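Side-chain contacts in cytosol aminopeptidase (Coxiella burnetii, PDB 3IJ3), which probably removes N-terminal amino acids from peptides as a metal-dependent aminopeptidase of the M17 family: residues A[366-371]-A[396-401]; A[402-407]-A[434-439]; A[115-120]-A[124-129]. One frame throughout, in Å; residues are numbered along the deposited sequence.

Interaction 1 (A[366-371]-A[396-401])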
loop_
_atom_site.group_PDB
_atom_site.type_symbol
_atom_site.label_atom_id
_atom_site.label_comp_id
_atom_site.label_asym_id
_atom_site.label_seq_id
_atom_site.Cartn_x
_atom_site.Cartn_y
_atom_site.Cartn_z
ATOM N N ILE A 366 9.155 -17.610 4.239
ATOM C CA ILE A 366 10.351 -18.278 3.738
ATOM C C ILE A 366 11.601 -17.816 4.557
ATOM O O ILE A 366 12.584 -17.252 4.040
ATOM C CB ILE A 366 10.504 -18.108 2.203
ATOM C CG1 ILE A 366 9.144 -18.293 1.509
ATOM C CG2 ILE A 366 11.468 -19.117 1.670
ATOM C CD1 ILE A 366 9.187 -18.209 0.013
ATOM N N ALA A 367 11.520 -18.124 5.851
ATOM C CA ALA A 367 12.555 -17.880 6.864
ATOM C C ALA A 367 13.932 -18.470 6.497
ATOM O O ALA A 367 14.972 -17.925 6.877
ATOM C CB ALA A 367 12.093 -18.528 8.193
ATOM N N LEU A 368 13.939 -19.599 5.817
ATOM C CA LEU A 368 15.201 -20.277 5.435
ATOM C C LEU A 368 15.548 -20.042 3.961
ATOM O O LEU A 368 16.439 -20.705 3.388
ATOM C CB LEU A 368 15.088 -21.778 5.692
ATOM C CG LEU A 368 14.866 -22.205 7.149
ATOM C CD1 LEU A 368 14.738 -23.741 7.213
ATOM C CD2 LEU A 368 15.982 -21.703 8.036
ATOM N N GLY A 369 14.835 -19.118 3.346
ATOM C CA GLY A 369 15.053 -18.832 1.935
ATOM C C GLY A 369 14.480 -19.908 1.027
ATOM O O GLY A 369 13.945 -20.913 1.480
ATOM N N PRO A 370 14.604 -19.724 -0.279
ATOM C CA PRO A 370 14.012 -20.686 -1.211
ATOM C C PRO A 370 14.701 -22.029 -1.386
ATOM O O PRO A 370 14.066 -22.993 -1.826
ATOM C CB PRO A 370 14.035 -19.911 -2.552
ATOM C CG PRO A 370 15.175 -18.980 -2.435
ATOM C CD PRO A 370 15.219 -18.574 -0.972
ATOM N N ASN A 371 15.976 -22.135 -1.025
ATOM C CA ASN A 371 16.732 -23.334 -1.297
ATOM C C ASN A 371 17.028 -24.188 -0.097
ATOM O O ASN A 371 17.808 -25.124 -0.183
ATOM C CB ASN A 371 18.028 -22.913 -2.030
ATOM C CG ASN A 371 17.725 -22.106 -3.297
ATOM O OD1 ASN A 371 16.810 -22.445 -4.063
ATOM N ND2 ASN A 371 18.445 -21.024 -3.495
ATOM N N PRO A 396 20.176 -30.403 1.262
ATOM C CA PRO A 396 19.987 -29.601 2.473
ATOM C C PRO A 396 18.596 -29.493 3.064
ATOM O O PRO A 396 17.618 -29.453 2.347
ATOM C CB PRO A 396 20.498 -28.200 2.085
ATOM C CG PRO A 396 20.694 -28.189 0.653
ATOM C CD PRO A 396 20.656 -29.611 0.118
ATOM N N LEU A 397 18.576 -29.445 4.393
ATOM C CA LEU A 397 17.381 -29.244 5.169
ATOM C C LEU A 397 17.818 -28.652 6.507
ATOM O O LEU A 397 18.996 -28.759 6.888
ATOM C CB LEU A 397 16.575 -30.532 5.313
ATOM C CG LEU A 397 17.066 -31.737 6.043
ATOM C CD1 LEU A 397 16.795 -31.564 7.534
ATOM C CD2 LEU A 397 16.359 -33.016 5.527
ATOM N N TRP A 398 16.878 -28.016 7.200
ATOM C CA TRP A 398 17.188 -27.406 8.476
ATOM C C TRP A 398 15.991 -27.531 9.380
ATOM O O TRP A 398 14.876 -27.223 8.983
ATOM C CB TRP A 398 17.576 -25.922 8.297
ATOM C CG TRP A 398 18.211 -25.338 9.534
ATOM C CD1 TRP A 398 17.589 -24.621 10.550
ATOM C CD2 TRP A 398 19.564 -25.480 9.923
ATOM N NE1 TRP A 398 18.498 -24.321 11.513
ATOM C CE2 TRP A 398 19.716 -24.829 11.163
ATOM C CE3 TRP A 398 20.682 -26.097 9.342
ATOM C CZ2 TRP A 398 20.942 -24.751 11.816
ATOM C CZ3 TRP A 398 21.898 -26.032 10.006
ATOM C CH2 TRP A 398 22.016 -25.365 11.226
ATOM N N ARG A 399 16.234 -27.908 10.630
ATOM C CA ARG A 399 15.126 -28.087 11.565
ATOM C C ARG A 399 14.649 -26.757 12.175
ATOM O O ARG A 399 15.477 -25.910 12.587
ATOM C CB ARG A 399 15.536 -29.018 12.697
ATOM C CG ARG A 399 14.346 -29.491 13.545
ATOM C CD ARG A 399 14.767 -30.268 14.794
ATOM N NE ARG A 399 13.614 -30.893 15.435
ATOM C CZ ARG A 399 13.693 -31.630 16.541
ATOM N NH1 ARG A 399 14.862 -31.829 17.125
ATOM N NH2 ARG A 399 12.591 -32.167 17.059
ATOM N N LEU A 400 13.324 -26.597 12.219
ATOM C CA LEU A 400 12.671 -25.480 12.902
ATOM C C LEU A 400 11.855 -26.111 14.037
ATOM O O LEU A 400 11.495 -27.280 13.970
ATOM C CB LEU A 400 11.819 -24.631 11.964
ATOM C CG LEU A 400 12.613 -23.805 10.935
ATOM C CD1 LEU A 400 11.613 -22.993 10.063
ATOM C CD2 LEU A 400 13.617 -22.878 11.582
ATOM N N PRO A 401 11.548 -25.328 15.072
ATOM C CA PRO A 401 10.903 -25.902 16.249
ATOM C C PRO A 401 9.389 -25.909 16.329
ATOM O O PRO A 401 8.719 -24.980 15.845
ATOM C CB PRO A 401 11.420 -24.981 17.365
ATOM C CG PRO A 401 11.462 -23.619 16.686
ATOM C CD PRO A 401 11.958 -23.917 15.294
#

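Interaction 2 (A[402-407]-A[434-439]). With PG4 (tetraethylene glycol), chain P; EDO (1,2-ethanediol), chain I.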
loop_
_atom_site.group_PDB
_atom_site.type_symbol
_atom_site.label_atom_id
_atom_site.label_comp_id
_atom_site.label_asym_id
_atom_site.label_seq_id
_atom_site.Cartn_x
_atom_site.Cartn_y
_atom_site.Cartn_z
ATOM N N LEU A 402 8.850 -26.946 16.972
ATOM C CA LEU A 402 7.426 -26.992 17.307
ATOM C C LEU A 402 7.405 -26.322 18.698
ATOM O O LEU A 402 7.333 -27.001 19.746
ATOM C CB LEU A 402 6.903 -28.432 17.301
ATOM C CG LEU A 402 6.754 -29.110 15.953
ATOM C CD1 LEU A 402 6.623 -30.628 16.069
ATOM C CD2 LEU A 402 5.580 -28.525 15.171
ATOM N N PHE A 403 7.555 -24.984 18.701
ATOM C CA PHE A 403 7.680 -24.185 19.923
ATOM C C PHE A 403 6.311 -24.046 20.582
ATOM O O PHE A 403 5.495 -23.240 20.172
ATOM C CB PHE A 403 8.314 -22.848 19.602
ATOM C CG PHE A 403 8.747 -22.077 20.794
ATOM C CD1 PHE A 403 9.723 -22.579 21.640
ATOM C CD2 PHE A 403 8.226 -20.821 21.066
ATOM C CE1 PHE A 403 10.137 -21.864 22.744
ATOM C CE2 PHE A 403 8.642 -20.101 22.174
ATOM C CZ PHE A 403 9.588 -20.617 23.011
ATOM N N GLN A 404 6.113 -24.826 21.634
ATOM C CA GLN A 404 4.793 -24.972 22.257
ATOM C C GLN A 404 4.119 -23.690 22.761
ATOM O O GLN A 404 2.908 -23.599 22.643
ATOM C CB GLN A 404 4.810 -26.076 23.323
ATOM C CG GLN A 404 5.235 -27.454 22.749
ATOM C CD GLN A 404 4.227 -28.001 21.756
ATOM O OE1 GLN A 404 3.069 -28.220 22.100
ATOM N NE2 GLN A 404 4.666 -28.247 20.531
ATOM N N PRO A 405 4.886 -22.706 23.294
ATOM C CA PRO A 405 4.207 -21.474 23.727
ATOM C C PRO A 405 3.444 -20.761 22.627
ATOM O O PRO A 405 2.459 -20.043 22.911
ATOM C CB PRO A 405 5.368 -20.605 24.274
ATOM C CG PRO A 405 6.378 -21.625 24.749
ATOM C CD PRO A 405 6.310 -22.692 23.679
ATOM N N TYR A 406 3.841 -20.954 21.375
ATOM C CA TYR A 406 3.135 -20.304 20.273
ATOM C C TYR A 406 1.764 -20.929 19.931
ATOM O O TYR A 406 1.050 -20.404 19.084
ATOM C CB TYR A 406 3.993 -20.199 19.032
ATOM C CG TYR A 406 5.253 -19.378 19.189
ATOM C CD1 TYR A 406 5.397 -18.427 20.191
ATOM C CD2 TYR A 406 6.260 -19.445 18.199
ATOM C CE1 TYR A 406 6.550 -17.641 20.282
ATOM C CE2 TYR A 406 7.390 -18.652 18.277
ATOM C CZ TYR A 406 7.535 -17.766 19.303
ATOM O OH TYR A 406 8.659 -16.994 19.389
ATOM N N ARG A 407 1.407 -22.038 20.571
ATOM C CA ARG A 407 0.068 -22.596 20.380
ATOM C C ARG A 407 -0.969 -21.549 20.754
ATOM O O ARG A 407 -2.069 -21.560 20.215
ATOM C CB ARG A 407 -0.123 -23.872 21.189
ATOM C CG ARG A 407 0.579 -25.072 20.552
ATOM C CD ARG A 407 0.600 -26.278 21.476
ATOM N NE ARG A 407 -0.724 -26.762 21.871
ATOM C CZ ARG A 407 -1.323 -27.885 21.430
ATOM N NH1 ARG A 407 -0.747 -28.710 20.543
ATOM N NH2 ARG A 407 -2.527 -28.204 21.909
ATOM N N PHE A 434 -0.028 -25.935 14.024
ATOM C CA PHE A 434 -1.417 -26.213 13.688
ATOM C C PHE A 434 -1.573 -27.726 13.376
ATOM O O PHE A 434 -2.395 -28.417 13.952
ATOM C CB PHE A 434 -1.858 -25.385 12.477
ATOM C CG PHE A 434 -3.263 -25.686 12.038
ATOM C CD1 PHE A 434 -4.355 -24.987 12.586
ATOM C CD2 PHE A 434 -3.507 -26.681 11.128
ATOM C CE1 PHE A 434 -5.666 -25.284 12.193
ATOM C CE2 PHE A 434 -4.808 -26.992 10.729
ATOM C CZ PHE A 434 -5.900 -26.290 11.264
ATOM N N LEU A 435 -0.755 -28.221 12.467
ATOM C CA LEU A 435 -0.797 -29.614 12.065
ATOM C C LEU A 435 -0.558 -30.579 13.232
ATOM O O LEU A 435 -1.146 -31.662 13.277
ATOM C CB LEU A 435 0.198 -29.875 10.931
ATOM C CG LEU A 435 -0.103 -29.180 9.578
ATOM C CD1 LEU A 435 1.094 -29.329 8.640
ATOM C CD2 LEU A 435 -1.338 -29.761 8.976
ATOM N N GLN A 436 0.289 -30.179 14.186
ATOM C CA GLN A 436 0.589 -31.008 15.321
ATOM C C GLN A 436 -0.663 -31.320 16.135
ATOM O O GLN A 436 -0.706 -32.330 16.813
ATOM C CB GLN A 436 1.649 -30.367 16.210
ATOM C CG GLN A 436 2.111 -31.257 17.333
ATOM C CD GLN A 436 3.244 -30.657 18.125
ATOM O OE1 GLN A 436 3.348 -29.425 18.263
ATOM N NE2 GLN A 436 4.086 -31.516 18.680
ATOM N N HIS A 437 -1.663 -30.452 16.088
ATOM C CA HIS A 437 -2.925 -30.726 16.823
ATOM C C HIS A 437 -3.615 -31.981 16.318
ATOM O O HIS A 437 -4.451 -32.551 17.036
ATOM C CB HIS A 437 -3.907 -29.564 16.703
ATOM C CG HIS A 437 -3.551 -28.384 17.547
ATOM N ND1 HIS A 437 -2.550 -27.505 17.210
ATOM C CD2 HIS A 437 -4.075 -27.929 18.709
ATOM C CE1 HIS A 437 -2.468 -26.557 18.128
ATOM N NE2 HIS A 437 -3.380 -26.789 19.049
ATOM N N PHE A 438 -3.244 -32.426 15.115
ATOM C CA PHE A 438 -3.876 -33.604 14.460
ATOM C C PHE A 438 -3.042 -34.873 14.504
ATOM O O PHE A 438 -3.479 -35.942 14.027
ATOM C CB PHE A 438 -4.264 -33.223 13.034
ATOM C CG PHE A 438 -5.233 -32.071 12.998
ATOM C CD1 PHE A 438 -6.604 -32.316 13.033
ATOM C CD2 PHE A 438 -4.788 -30.747 13.020
ATOM C CE1 PHE A 438 -7.529 -31.267 13.062
ATOM C CE2 PHE A 438 -5.709 -29.687 13.057
ATOM C CZ PHE A 438 -7.090 -29.957 13.089
ATOM N N VAL A 439 -1.864 -34.779 15.112
ATOM C CA VAL A 439 -0.957 -35.928 15.198
ATOM C C VAL A 439 -0.425 -36.184 16.600
ATOM O O VAL A 439 0.263 -35.337 17.180
ATOM C CB VAL A 439 0.275 -35.709 14.288
ATOM C CG1 VAL A 439 1.172 -36.968 14.306
ATOM C CG2 VAL A 439 -0.139 -35.396 12.858
HETATM O O1 PG4 P . -6.155 -36.307 14.381
HETATM C C1 PG4 P . -6.975 -35.560 15.288
HETATM C C2 PG4 P . -6.659 -35.815 16.749
HETATM O O2 PG4 P . -5.432 -35.191 17.115
HETATM C C3 PG4 P . -5.177 -35.353 18.511
HETATM C C4 PG4 P . -3.798 -35.969 18.734
HETATM O O3 PG4 P . -3.043 -35.139 19.622
HETATM C C5 PG4 P . -1.863 -34.653 18.996
HETATM C C6 PG4 P . -1.359 -33.381 19.638
HETATM O O4 PG4 P . 0.063 -33.368 19.717
HETATM C C7 PG4 P . 0.455 -32.923 21.020
HETATM C C8 PG4 P . 1.737 -32.108 20.998
HETATM O O5 PG4 P . 1.500 -30.740 21.395
HETATM C C1 EDO I . -5.041 -22.907 21.180
HETATM O O1 EDO I . -4.773 -23.226 22.549
HETATM C C2 EDO I . -4.460 -23.967 20.258
HETATM O O2 EDO I . -4.119 -25.161 20.977
HETATM O O HOH W 1 0.856 -27.872 18.474
#

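Interaction 3 (A[115-120]-A[124-129])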
loop_
_atom_site.group_PDB
_atom_site.type_symbol
_atom_site.label_atom_id
_atom_site.label_comp_id
_atom_site.label_asym_id
_atom_site.label_seq_id
_atom_site.Cartn_x
_atom_site.Cartn_y
_atom_site.Cartn_z
ATOM N N LEU A 115 32.333 -40.139 -18.248
ATOM C CA LEU A 115 33.053 -39.714 -17.050
ATOM C C LEU A 115 33.999 -40.860 -16.728
ATOM O O LEU A 115 33.815 -41.975 -17.241
ATOM C CB LEU A 115 32.112 -39.524 -15.865
ATOM C CG LEU A 115 31.016 -38.476 -16.056
ATOM C CD1 LEU A 115 30.341 -38.232 -14.684
ATOM C CD2 LEU A 115 31.595 -37.199 -16.619
ATOM N N ASN A 116 35.001 -40.603 -15.889
ATOM C CA ASN A 116 35.951 -41.640 -15.443
ATOM C C ASN A 116 35.818 -41.815 -13.933
ATOM O O ASN A 116 35.998 -40.874 -13.171
ATOM C CB ASN A 116 37.392 -41.256 -15.819
ATOM C CG ASN A 116 38.432 -42.285 -15.367
ATOM O OD1 ASN A 116 38.127 -43.245 -14.656
ATOM N ND2 ASN A 116 39.679 -42.079 -15.794
ATOM N N ARG A 117 35.489 -43.035 -13.517
ATOM C CA ARG A 117 35.325 -43.391 -12.096
ATOM C C ARG A 117 36.535 -42.995 -11.262
ATOM O O ARG A 117 36.393 -42.553 -10.122
ATOM C CB ARG A 117 35.037 -44.902 -12.007
ATOM C CG ARG A 117 35.020 -45.585 -10.640
ATOM C CD ARG A 117 34.050 -44.983 -9.637
ATOM N NE ARG A 117 34.678 -43.985 -8.771
ATOM C CZ ARG A 117 35.281 -44.258 -7.612
ATOM N NH1 ARG A 117 35.825 -43.276 -6.912
ATOM N NH2 ARG A 117 35.352 -45.501 -7.140
ATOM N N ASP A 118 37.724 -43.125 -11.848
ATOM C CA ASP A 118 38.963 -42.786 -11.157
ATOM C C ASP A 118 39.102 -41.312 -10.802
ATOM O O ASP A 118 39.945 -40.970 -9.989
ATOM C CB ASP A 118 40.177 -43.222 -11.988
ATOM C CG ASP A 118 40.316 -44.727 -12.072
ATOM O OD1 ASP A 118 39.553 -45.445 -11.387
ATOM O OD2 ASP A 118 41.201 -45.187 -12.816
ATOM N N ASP A 119 38.290 -40.444 -11.408
ATOM C CA ASP A 119 38.337 -39.004 -11.111
ATOM C C ASP A 119 37.563 -38.624 -9.853
ATOM O O ASP A 119 37.582 -37.461 -9.461
ATOM C CB ASP A 119 37.764 -38.189 -12.288
ATOM C CG ASP A 119 38.647 -38.200 -13.506
ATOM O OD1 ASP A 119 39.870 -38.396 -13.366
ATOM O OD2 ASP A 119 38.123 -37.985 -14.620
ATOM N N PHE A 120 36.883 -39.593 -9.234
ATOM C CA PHE A 120 36.073 -39.355 -8.031
ATOM C C PHE A 120 36.593 -40.113 -6.817
ATOM O O PHE A 120 37.168 -41.185 -6.950
ATOM C CB PHE A 120 34.623 -39.725 -8.332
ATOM C CG PHE A 120 34.061 -38.956 -9.492
ATOM C CD1 PHE A 120 33.409 -37.745 -9.290
ATOM C CD2 PHE A 120 34.244 -39.406 -10.795
ATOM C CE1 PHE A 120 32.929 -37.006 -10.368
ATOM C CE2 PHE A 120 33.762 -38.671 -11.886
ATOM C CZ PHE A 120 33.103 -37.474 -11.671
ATOM N N GLU A 124 29.869 -42.873 -4.903
ATOM C CA GLU A 124 28.742 -42.022 -4.564
ATOM C C GLU A 124 28.858 -40.687 -5.311
ATOM O O GLU A 124 27.869 -40.196 -5.852
ATOM C CB GLU A 124 28.656 -41.774 -3.057
ATOM C CG GLU A 124 27.564 -40.783 -2.643
ATOM C CD GLU A 124 26.162 -41.229 -3.019
ATOM O OE1 GLU A 124 25.916 -42.452 -3.102
ATOM O OE2 GLU A 124 25.297 -40.351 -3.213
ATOM N N TYR A 125 30.057 -40.112 -5.352
ATOM C CA TYR A 125 30.245 -38.830 -6.043
ATOM C C TYR A 125 30.165 -39.007 -7.556
ATOM O O TYR A 125 29.712 -38.114 -8.263
ATOM C CB TYR A 125 31.538 -38.143 -5.614
ATOM C CG TYR A 125 31.535 -37.847 -4.144
ATOM C CD1 TYR A 125 30.698 -36.878 -3.622
ATOM C CD2 TYR A 125 32.378 -38.530 -3.268
ATOM C CE1 TYR A 125 30.683 -36.602 -2.278
ATOM C CE2 TYR A 125 32.366 -38.263 -1.919
ATOM C CZ TYR A 125 31.515 -37.296 -1.428
ATOM O OH TYR A 125 31.505 -37.020 -0.080
ATOM N N TYR A 126 30.615 -40.166 -8.032
ATOM C CA TYR A 126 30.543 -40.520 -9.448
ATOM C C TYR A 126 29.074 -40.590 -9.863
ATOM O O TYR A 126 28.667 -40.026 -10.893
ATOM C CB TYR A 126 31.250 -41.855 -9.634
ATOM C CG TYR A 126 31.293 -42.458 -11.007
ATOM C CD1 TYR A 126 31.845 -41.779 -12.072
ATOM C CD2 TYR A 126 30.925 -43.787 -11.199
ATOM C CE1 TYR A 126 31.944 -42.372 -13.334
ATOM C CE2 TYR A 126 31.025 -44.392 -12.439
ATOM C CZ TYR A 126 31.540 -43.683 -13.502
ATOM O OH TYR A 126 31.639 -44.295 -14.723
ATOM N N GLU A 127 28.268 -41.248 -9.042
ATOM C CA GLU A 127 26.837 -41.377 -9.320
ATOM C C GLU A 127 26.122 -40.011 -9.266
ATOM O O GLU A 127 25.246 -39.730 -10.092
ATOM C CB GLU A 127 26.249 -42.393 -8.349
ATOM C CG GLU A 127 24.816 -42.740 -8.523
ATOM C CD GLU A 127 24.435 -43.898 -7.605
ATOM O OE1 GLU A 127 24.979 -45.012 -7.795
ATOM O OE2 GLU A 127 23.602 -43.683 -6.711
ATOM N N ARG A 128 26.485 -39.159 -8.306
ATOM C CA ARG A 128 25.897 -37.806 -8.238
ATOM C C ARG A 128 26.227 -36.972 -9.483
ATOM O O ARG A 128 25.399 -36.194 -9.948
ATOM C CB ARG A 128 26.396 -37.050 -7.032
ATOM C CG ARG A 128 25.909 -37.576 -5.754
ATOM C CD ARG A 128 26.432 -36.727 -4.621
ATOM N NE ARG A 128 26.137 -37.348 -3.343
ATOM C CZ ARG A 128 26.481 -36.836 -2.177
ATOM N NH1 ARG A 128 27.128 -35.669 -2.103
ATOM N NH2 ARG A 128 26.164 -37.498 -1.087
ATOM N N ALA A 129 27.447 -37.099 -9.988
ATOM C CA ALA A 129 27.846 -36.392 -11.189
ATOM C C ALA A 129 27.022 -36.899 -12.383
ATOM O O ALA A 129 26.558 -36.112 -13.195
ATOM C CB ALA A 129 29.359 -36.560 -11.447
HETATM O O HOH W 2 31.730 -43.914 -17.101
#

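Interaction 1 (A[366-371]-A[396-401])
Leu-368 packs on Trp-398 beside a doubly held hydroxyl: Tyr-406 OH of the second subunit is hydrogen-bonded to both Leu-368 O and Asn-371 N. Leu-368 belongs to a type I beta turn, closed by a hydrogen bond from Gly-369 N to Ile-366 O, 3.0 Å long. The turn sets Leu-368 facing the extended chain of 396-401. No hydrogen bond joins the two segments, and the contact is apolar. Leu-368 CD1 does most of the touching. The strand backbone puts Trp-398 CB against it, 3.7 Å away, and Leu-400 CG flanks the same methyl at 4.3 Å. Trp-398 has its CG anti to the backbone N (chi1 -167°). This swings the indole so that its CD1 comes to Leu-368 CD2, 4.2 Å away and oblique to the ring. The side chains of Leu-368 and Trp-398 cross at about a right angle. The polar end of the indole has its partner elsewhere. NE1 hydrogen-bonds to Arg-399 O of the second subunit, and the reciprocal bond is made as well. The apolar contact thus sits directly at a subunit interface. At its edge, Asn-371 O is 4.3 Å from Pro-396 CG. Strand 398-399 pairs in parallel with strand 374-377. Leu-368 and Leu-400 both pack on Ala-374 of that strand, while Leu-397 and Arg-399 point the other way, onto helix 380-393.

Interaction 2 (A[402-407]-A[434-439])
Gln-404 and Gln-436 join a 3-10 turn at 404-407 to the C-terminal part of helix 427-436 and the type I beta turn 436-439. The close-packed part is centred on Gln-436. Its side chain is extended, with CG anti to the backbone N. This carries OE1 to Gln-404 NE2, 2.9 Å away, in a nearly straight bond (163°). The two amide planes stand almost perpendicular, at 83°. The same NE2 also donates to Leu-402 O at 3.0 Å, so both partners hold the Gln-404 amide in place. Leu-402 lies along the Gln-436 amide, with CD1 3.7 Å from NE2, and with CB and CD2 near OE1. Equally close, the guanidinium of Arg-407 lies flat on a face of the His-437 ring, with centres 3.8 Å apart and planes at 19°.

The outer side is looser and is bordered by small molecules. Water 1 links Arg-407 NH1 to Gln-436 OE1. A tetraethylene glycol, probably from the crystallisation liquor, donates from O5 to Gln-404 OE1. At the ring edge, in its plane, His-437 NE2 shares a 2.6 Å hydrogen bond with O2 of a 1,2-ethanediol.

Interaction 3 (A[115-120]-A[124-129])
The connection from strand 111-114 to helix 123-135 in the N-terminal domain folds back on the helix here, and Tyr-126 fills the angle between them. One face of its ring is covered by Arg-117. Arg-117 CA makes a CH-pi contact 3.9 Å from the Tyr-126 ring centroid, only 18° off the normal. Farther along the bent arginine chain, CD lies 3.7 Å from Tyr-126 CD2. The guanidinium goes on to a salt bridge with Asp-123. Leu-115 CB comes to the edge of the tyrosine ring, near its plane, 3.8 Å from CE1.

The helix bridges two neighbouring parallel strands, 111-114 and 151-154, as the crossover of a beta-alpha-beta unit. The loop before it contains an Asx turn, in which Asn-116 OD1 accepts from Asp-118 N at 2.8 Å. The turn overlaps a short 3-10 segment, 117-119, which leads to Phe-120.

Phe-120 lays a ring face on the helix backbone, with Tyr-126 CA 4.0 Å from the Phe-120 centroid in a second CH-pi contact. The two rings themselves meet obliquely, their planes at 51°. Ala-129 CB, one helical turn on, touches both Phe-120 CE1 and Leu-115 CD1, each at 3.8 Å.

Overall arrangement
From the N terminus, interaction 3 comes first. It closes a short loop in the N-terminal domain, between strand 111-114 and helix 123-135. The other two lie in the catalytic domain. Interaction 1 joins the loop after strand 353-359 to strand 398-399, and closes a longer loop that holds strand 374-377 and helix 380-393. Interaction 2 follows at once, since 402-407 continues directly from 396-401. It joins the loop after strand 398-399 to the C-terminal part of helix 427-436. The three are in series, and none nests or crosses. The centres of interactions 1 and 2 are about 18 Å apart, and those of 2 and 3 about 44 Å. Interactions 1 and 2 both touch the second subunit.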